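Local atomic coordinates of ATP-dependent DNA helicase (Mycobacterium smegmatis, PDB entry 5V9X), a protein that unwinds RNA:DNA hybrids with 3'-to-5' polarity, tracking along single-stranded DNA at the expense of ATP. Residues Val235-Ser240 and Leu454-Asn459; Val284-Ala289 and Val427-His432. One frame throughout, in Å; residues are numbered along the deposited sequence.

Contact 1: Val235-Ser240 and Leu454-Asn459; sequences VARFLS and LRVPAN
V235 opens the contact with an apolar touch, its CG2 lying 4.5 Å from CD1 of L454. The helix that carries it, 232-240, is the connection of a right-handed beta-alpha-beta crossover in the first RecA-like domain, running from strand 221-226 to strand 245-248. The loop facing it follows helix 433-448 and leads into helix 461-471. V235 also packs into its own domain, against V193, V229 and L66, and its approach to L454 is a loose one. Two residues on, R237 points its side chain at the loop. Its chain runs out extended and then bends at chi3 (75°), which brings the guanidinium back across the V456 side chain at an oblique tilt, with NH2 4.0 Å from V456 CB. Polar partners fix that guanidinium: NE forms a salt bridge with E234 OE1, and NH1 is hydrogen-bonded to the carbonyl oxygen of A490. The other carboxylate oxygen of E234 accepts the backbone N-H of V456, so one acid ties the helix to the loop as well as holding the arginine. F238 is the last residue of the helix to touch the loop. Its ring extends to V196 and A197 of helix 194-197, leaving the root of the side chain for the loop. There V456, whose CG2 is anti to its own carbonyl carbon, sets that methyl 3.9 Å from F238 CB.

Contact 2: Val284-Ala289 and Val427-His432; sequences VDLVEA and VLFPKH. With nucleotides of chain B.
K431 NZ reaches two neighbouring nucleotides of the DNA strand, chain B: it donates a 3.1 Å hydrogen bond to OP1 of DC4 and a weak one to O3' of DC3, gripping the phosphodiester link between them. The lysine follows strand 424-429, a member of the parallel sheet of the second RecA-like domain, and its chain bends at chi3 (63°) to bring the ammonium to the sugar-phosphate backbone of the DNA. H432 continues the grip on DC3 through its base. The imidazole and the cytosine are nearly parallel, with DC3 N3 3.3 Å above the H432 ring plane and over its centre. The chain thus passes from the sheet core to the DNA within a few residues. On the buried part of the strand, V427 and F429 face helix 276-288, whereas L428 packs against helix 433-448 across the sheet. L286 is the helix residue that fills the junction, also touching L396 and I398 of strand 394-400 and Q261 of strand 256-262. Its CD1 lies 4.1 Å from V427 CG1. The L286 and F429 side chains run toward each other from opposite directions, and the same methyl meets the ring at its edge, in plane, with L286 CD1 3.7 Å from F429 CZ.

How the contacts relate
From the N terminus the chain first builds the first RecA-like domain, whose sheet includes strand 64-68 and whose late helix 232-240 is the first side of contact 1. It then enters the second RecA-like domain, where helix 276-288 and strand 424-429 close the loop of contact 2. After helix 433-448 it returns to the first domain through the loop at 454-459, so contact 2 is nested inside the loop closed by contact 1. The contact centres lie about 37 Å apart, on opposite sides of the chain's centre. Contact 2 joins helix to sheet within one domain; contact 1 ties the first domain to the chain leading into the C-terminal regions.

Contact 1: Val235-Ser240 and Leu454-Asn459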
loop_
_atom_site.group_PDB
_atom_site.type_symbol
_atom_site.label_atom_id
_atom_site.label_comp_id
_atom_site.label_asym_id
_atom_site.label_seq_id
_atom_site.Cartn_x
_atom_site.Cartn_y
_atom_site.Cartn_z
ATOM N N VAL A 235 -10.480 -11.143 3.163
ATOM C CA VAL A 235 -10.781 -10.116 2.171
ATOM C C VAL A 235 -12.266 -10.131 1.829
ATOM O O VAL A 235 -12.887 -9.077 1.640
ATOM C CB VAL A 235 -9.903 -10.313 0.921
ATOM C CG1 VAL A 235 -10.293 -9.327 -0.166
ATOM C CG2 VAL A 235 -8.434 -10.164 1.280
ATOM N N ALA A 236 -12.858 -11.326 1.751
ATOM C CA ALA A 236 -14.296 -11.426 1.529
ATOM C C ALA A 236 -15.078 -10.826 2.689
ATOM O O ALA A 236 -16.152 -10.248 2.482
ATOM C CB ALA A 236 -14.694 -12.886 1.315
ATOM N N ARG A 237 -14.558 -10.952 3.913
ATOM C CA ARG A 237 -15.200 -10.318 5.057
ATOM C C ARG A 237 -15.088 -8.800 4.987
ATOM O O ARG A 237 -16.005 -8.089 5.414
ATOM C CB ARG A 237 -14.588 -10.840 6.357
ATOM C CG ARG A 237 -15.428 -10.559 7.591
ATOM C CD ARG A 237 -14.745 -11.049 8.859
ATOM N NE ARG A 237 -13.642 -10.181 9.258
ATOM C CZ ARG A 237 -13.801 -9.032 9.908
ATOM N NH1 ARG A 237 -15.020 -8.613 10.224
ATOM N NH2 ARG A 237 -12.746 -8.299 10.242
ATOM N N PHE A 238 -13.977 -8.282 4.457
ATOM C CA PHE A 238 -13.867 -6.842 4.280
ATOM C C PHE A 238 -14.866 -6.339 3.249
ATOM O O PHE A 238 -15.497 -5.295 3.447
ATOM C CB PHE A 238 -12.448 -6.454 3.866
ATOM C CG PHE A 238 -12.321 -5.014 3.448
ATOM C CD1 PHE A 238 -12.190 -4.017 4.399
ATOM C CD2 PHE A 238 -12.355 -4.657 2.110
ATOM C CE1 PHE A 238 -12.085 -2.696 4.028
ATOM C CE2 PHE A 238 -12.252 -3.331 1.730
ATOM C CZ PHE A 238 -12.119 -2.351 2.693
ATOM N N LEU A 239 -15.019 -7.072 2.142
ATOM C CA LEU A 239 -15.874 -6.615 1.052
ATOM C C LEU A 239 -17.338 -6.565 1.468
ATOM O O LEU A 239 -18.030 -5.579 1.193
ATOM C CB LEU A 239 -15.691 -7.524 -0.165
ATOM C CG LEU A 239 -16.681 -7.383 -1.322
ATOM C CD1 LEU A 239 -16.535 -6.036 -2.011
ATOM C CD2 LEU A 239 -16.506 -8.520 -2.314
ATOM N N SER A 240 -17.829 -7.605 2.143
ATOM C CA SER A 240 -19.254 -7.729 2.420
ATOM C C SER A 240 -19.638 -7.387 3.853
ATOM O O SER A 240 -20.825 -7.181 4.120
ATOM C CB SER A 240 -19.733 -9.148 2.108
ATOM O OG SER A 240 -19.409 -9.520 0.780
ATOM N N LEU A 454 -3.182 -10.556 4.791
ATOM C CA LEU A 454 -3.773 -9.275 5.140
ATOM C C LEU A 454 -4.717 -9.434 6.323
ATOM O O LEU A 454 -5.342 -10.481 6.510
ATOM C CB LEU A 454 -4.518 -8.676 3.945
ATOM C CG LEU A 454 -3.685 -8.499 2.670
ATOM C CD1 LEU A 454 -4.535 -7.937 1.539
ATOM C CD2 LEU A 454 -2.469 -7.615 2.926
ATOM N N ARG A 455 -4.809 -8.379 7.129
ATOM C CA ARG A 455 -5.672 -8.369 8.301
ATOM C C ARG A 455 -6.316 -6.997 8.422
ATOM O O ARG A 455 -5.619 -5.977 8.423
ATOM C CB ARG A 455 -4.884 -8.716 9.573
ATOM C CG ARG A 455 -5.742 -8.883 10.818
ATOM C CD ARG A 455 -5.108 -9.841 11.821
ATOM N NE ARG A 455 -3.711 -9.517 12.106
ATOM C CZ ARG A 455 -2.677 -10.265 11.729
ATOM N NH1 ARG A 455 -2.878 -11.390 11.054
ATOM N NH2 ARG A 455 -1.440 -9.890 12.030
ATOM N N VAL A 456 -7.643 -6.980 8.511
ATOM C CA VAL A 456 -8.416 -5.747 8.623
ATOM C C VAL A 456 -8.140 -5.096 9.972
ATOM O O VAL A 456 -8.364 -5.726 11.016
ATOM C CB VAL A 456 -9.920 -6.019 8.449
ATOM C CG1 VAL A 456 -10.718 -4.741 8.638
ATOM C CG2 VAL A 456 -10.197 -6.636 7.085
ATOM N N PRO A 457 -7.641 -3.862 10.005
ATOM C CA PRO A 457 -7.526 -3.146 11.282
ATOM C C PRO A 457 -8.865 -3.097 12.002
ATOM O O PRO A 457 -9.901 -2.789 11.410
ATOM C CB PRO A 457 -7.054 -1.751 10.861
ATOM C CG PRO A 457 -6.312 -1.985 9.586
ATOM C CD PRO A 457 -7.039 -3.109 8.890
ATOM N N ALA A 458 -8.841 -3.415 13.292
ATOM C CA ALA A 458 -10.050 -3.557 14.091
ATOM C C ALA A 458 -10.339 -2.272 14.855
ATOM O O ALA A 458 -9.452 -1.722 15.516
ATOM C CB ALA A 458 -9.919 -4.730 15.063
ATOM N N ASN A 459 -11.581 -1.805 14.758
ATOM C CA ASN A 459 -12.073 -0.651 15.502
ATOM C C ASN A 459 -11.173 0.587 15.411
ATOM O O ASN A 459 -10.759 1.132 16.435
ATOM C CB ASN A 459 -12.293 -1.032 16.960
ATOM C CG ASN A 459 -13.191 -2.245 17.116
ATOM O OD1 ASN A 459 -14.015 -2.536 16.251
ATOM N ND2 ASN A 459 -13.035 -2.961 18.225
#

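Contact 2: Val284-Ala289 and Val427-His432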
loop_
_atom_site.group_PDB
_atom_site.type_symbol
_atom_site.label_atom_id
_atom_site.label_comp_id
_atom_site.label_asym_id
_atom_site.label_seq_id
_atom_site.Cartn_x
_atom_site.Cartn_y
_atom_site.Cartn_z
ATOM N N VAL A 284 17.476 1.548 -21.020
ATOM C CA VAL A 284 17.293 2.033 -22.383
ATOM C C VAL A 284 17.498 0.897 -23.378
ATOM O O VAL A 284 16.769 0.782 -24.371
ATOM C CB VAL A 284 18.236 3.219 -22.663
ATOM C CG1 VAL A 284 18.069 3.711 -24.090
ATOM C CG2 VAL A 284 17.963 4.349 -21.684
ATOM N N ASP A 285 18.485 0.034 -23.120
ATOM C CA ASP A 285 18.658 -1.164 -23.938
ATOM C C ASP A 285 17.389 -2.008 -23.949
ATOM O O ASP A 285 16.985 -2.526 -24.997
ATOM C CB ASP A 285 19.838 -1.991 -23.424
ATOM C CG ASP A 285 21.182 -1.345 -23.709
ATOM O OD1 ASP A 285 21.211 -0.258 -24.321
ATOM O OD2 ASP A 285 22.213 -1.932 -23.321
ATOM N N LEU A 286 16.740 -2.147 -22.791
ATOM C CA LEU A 286 15.545 -2.980 -22.711
ATOM C C LEU A 286 14.342 -2.291 -23.345
ATOM O O LEU A 286 13.522 -2.945 -24.000
ATOM C CB LEU A 286 15.263 -3.346 -21.255
ATOM C CG LEU A 286 16.186 -4.429 -20.693
ATOM C CD1 LEU A 286 16.105 -4.494 -19.174
ATOM C CD2 LEU A 286 15.838 -5.776 -21.306
ATOM N N VAL A 287 14.215 -0.974 -23.162
ATOM C CA VAL A 287 13.111 -0.245 -23.784
ATOM C C VAL A 287 13.245 -0.281 -25.300
ATOM O O VAL A 287 12.291 -0.600 -26.018
ATOM C CB VAL A 287 13.050 1.202 -23.261
ATOM C CG1 VAL A 287 11.987 1.987 -24.012
ATOM C CG2 VAL A 287 12.765 1.219 -21.769
ATOM N N GLU A 288 14.439 0.041 -25.809
ATOM C CA GLU A 288 14.671 0.026 -27.250
ATOM C C GLU A 288 14.441 -1.350 -27.859
ATOM O O GLU A 288 14.200 -1.448 -29.066
ATOM C CB GLU A 288 16.092 0.508 -27.557
ATOM C CG GLU A 288 16.316 1.997 -27.309
ATOM C CD GLU A 288 17.754 2.430 -27.556
ATOM O OE1 GLU A 288 18.646 1.555 -27.620
ATOM O OE2 GLU A 288 17.992 3.651 -27.686
ATOM N N ALA A 289 14.477 -2.381 -27.046
ATOM C CA ALA A 289 14.250 -3.709 -27.538
ATOM C C ALA A 289 12.811 -4.177 -27.433
ATOM O O ALA A 289 12.488 -5.240 -27.926
ATOM C CB ALA A 289 15.149 -4.662 -26.801
ATOM N N VAL A 427 11.653 -7.376 -15.339
ATOM C CA VAL A 427 13.059 -7.275 -14.967
ATOM C C VAL A 427 13.166 -6.421 -13.710
ATOM O O VAL A 427 12.546 -5.354 -13.624
ATOM C CB VAL A 427 13.907 -6.680 -16.107
ATOM C CG1 VAL A 427 15.354 -6.526 -15.667
ATOM C CG2 VAL A 427 13.815 -7.553 -17.348
ATOM N N LEU A 428 13.948 -6.891 -12.742
ATOM C CA LEU A 428 14.208 -6.166 -11.504
ATOM C C LEU A 428 15.669 -5.737 -11.467
ATOM O O LEU A 428 16.565 -6.550 -11.718
ATOM C CB LEU A 428 13.882 -7.026 -10.279
ATOM C CG LEU A 428 12.469 -6.958 -9.688
ATOM C CD1 LEU A 428 11.444 -7.613 -10.603
ATOM C CD2 LEU A 428 12.443 -7.593 -8.307
ATOM N N PHE A 429 15.904 -4.464 -11.153
ATOM C CA PHE A 429 17.255 -3.930 -11.020
ATOM C C PHE A 429 17.540 -3.615 -9.560
ATOM O O PHE A 429 16.972 -2.654 -9.019
ATOM C CB PHE A 429 17.431 -2.670 -11.870
ATOM C CG PHE A 429 17.584 -2.935 -13.340
ATOM C CD1 PHE A 429 16.474 -3.021 -14.160
ATOM C CD2 PHE A 429 18.841 -3.083 -13.904
ATOM C CE1 PHE A 429 16.613 -3.256 -15.516
ATOM C CE2 PHE A 429 18.986 -3.319 -15.259
ATOM C CZ PHE A 429 17.870 -3.406 -16.066
ATOM N N PRO A 430 18.386 -4.384 -8.880
ATOM C CA PRO A 430 18.808 -3.993 -7.531
ATOM C C PRO A 430 19.595 -2.691 -7.558
ATOM O O PRO A 430 20.349 -2.414 -8.494
ATOM C CB PRO A 430 19.685 -5.165 -7.078
ATOM C CG PRO A 430 19.251 -6.315 -7.921
ATOM C CD PRO A 430 18.872 -5.725 -9.244
ATOM N N LYS A 431 19.407 -1.886 -6.512
ATOM C CA LYS A 431 20.147 -0.639 -6.364
ATOM C C LYS A 431 21.500 -0.835 -5.695
ATOM O O LYS A 431 22.452 -0.112 -6.019
ATOM C CB LYS A 431 19.328 0.373 -5.554
ATOM C CG LYS A 431 18.134 0.949 -6.299
ATOM C CD LYS A 431 17.264 1.816 -5.394
ATOM C CE LYS A 431 18.010 3.033 -4.876
ATOM N NZ LYS A 431 17.134 3.920 -4.058
ATOM N N HIS A 432 21.610 -1.791 -4.776
ATOM C CA HIS A 432 22.853 -2.031 -4.053
ATOM C C HIS A 432 22.913 -3.502 -3.657
ATOM O O HIS A 432 22.055 -4.303 -4.039
ATOM C CB HIS A 432 22.964 -1.096 -2.844
ATOM C CG HIS A 432 21.781 -1.148 -1.930
ATOM N ND1 HIS A 432 20.605 -0.480 -2.195
ATOM C CD2 HIS A 432 21.594 -1.786 -0.750
ATOM C CE1 HIS A 432 19.743 -0.706 -1.221
ATOM N NE2 HIS A 432 20.318 -1.494 -0.330
ATOM P P DC B 3 25.163 4.654 -5.391
ATOM O OP1 DC B 3 25.198 3.993 -6.714
ATOM O OP2 DC B 3 25.305 6.123 -5.297
ATOM O "O5'" DC B 3 23.800 4.220 -4.669
ATOM C "C5'" DC B 3 22.590 4.175 -5.428
ATOM C "C4'" DC B 3 21.359 4.141 -4.532
ATOM O "O4'" DC B 3 21.437 3.015 -3.618
ATOM C "C3'" DC B 3 21.135 5.383 -3.663
ATOM O "O3'" DC B 3 19.750 5.726 -3.659
ATOM C "C2'" DC B 3 21.592 4.916 -2.282
ATOM C "C1'" DC B 3 21.161 3.459 -2.310
ATOM N N1 DC B 3 21.900 2.591 -1.350
ATOM C C2 DC B 3 21.259 2.132 -0.193
ATOM O O2 DC B 3 20.084 2.458 0.017
ATOM N N3 DC B 3 21.945 1.339 0.667
ATOM C C4 DC B 3 23.211 1.008 0.405
ATOM N N4 DC B 3 23.847 0.226 1.283
ATOM C C5 DC B 3 23.880 1.468 -0.768
ATOM C C6 DC B 3 23.192 2.245 -1.609
ATOM P P DC B 4 19.219 7.002 -4.482
ATOM O OP1 DC B 4 17.755 6.849 -4.641
ATOM O OP2 DC B 4 20.076 7.152 -5.678
ATOM O "O5'" DC B 4 19.488 8.240 -3.498
ATOM C "C5'" DC B 4 18.737 8.376 -2.292
ATOM C "C4'" DC B 4 19.577 9.025 -1.202
ATOM O "O4'" DC B 4 20.871 8.401 -1.171
ATOM C "C3'" DC B 4 19.850 10.516 -1.397
ATOM O "O3'" DC B 4 18.961 11.286 -0.589
ATOM C "C2'" DC B 4 21.316 10.706 -0.956
ATOM C "C1'" DC B 4 21.789 9.293 -0.598
ATOM N N1 DC B 4 23.149 8.970 -1.125
ATOM C C2 DC B 4 24.278 9.199 -0.329
ATOM O O2 DC B 4 24.131 9.670 0.806
ATOM N N3 DC B 4 25.504 8.897 -0.826
ATOM C C4 DC B 4 25.621 8.390 -2.055
ATOM N N4 DC B 4 26.849 8.109 -2.502
ATOM C C5 DC B 4 24.482 8.149 -2.880
ATOM C C6 DC B 4 23.279 8.449 -2.380
#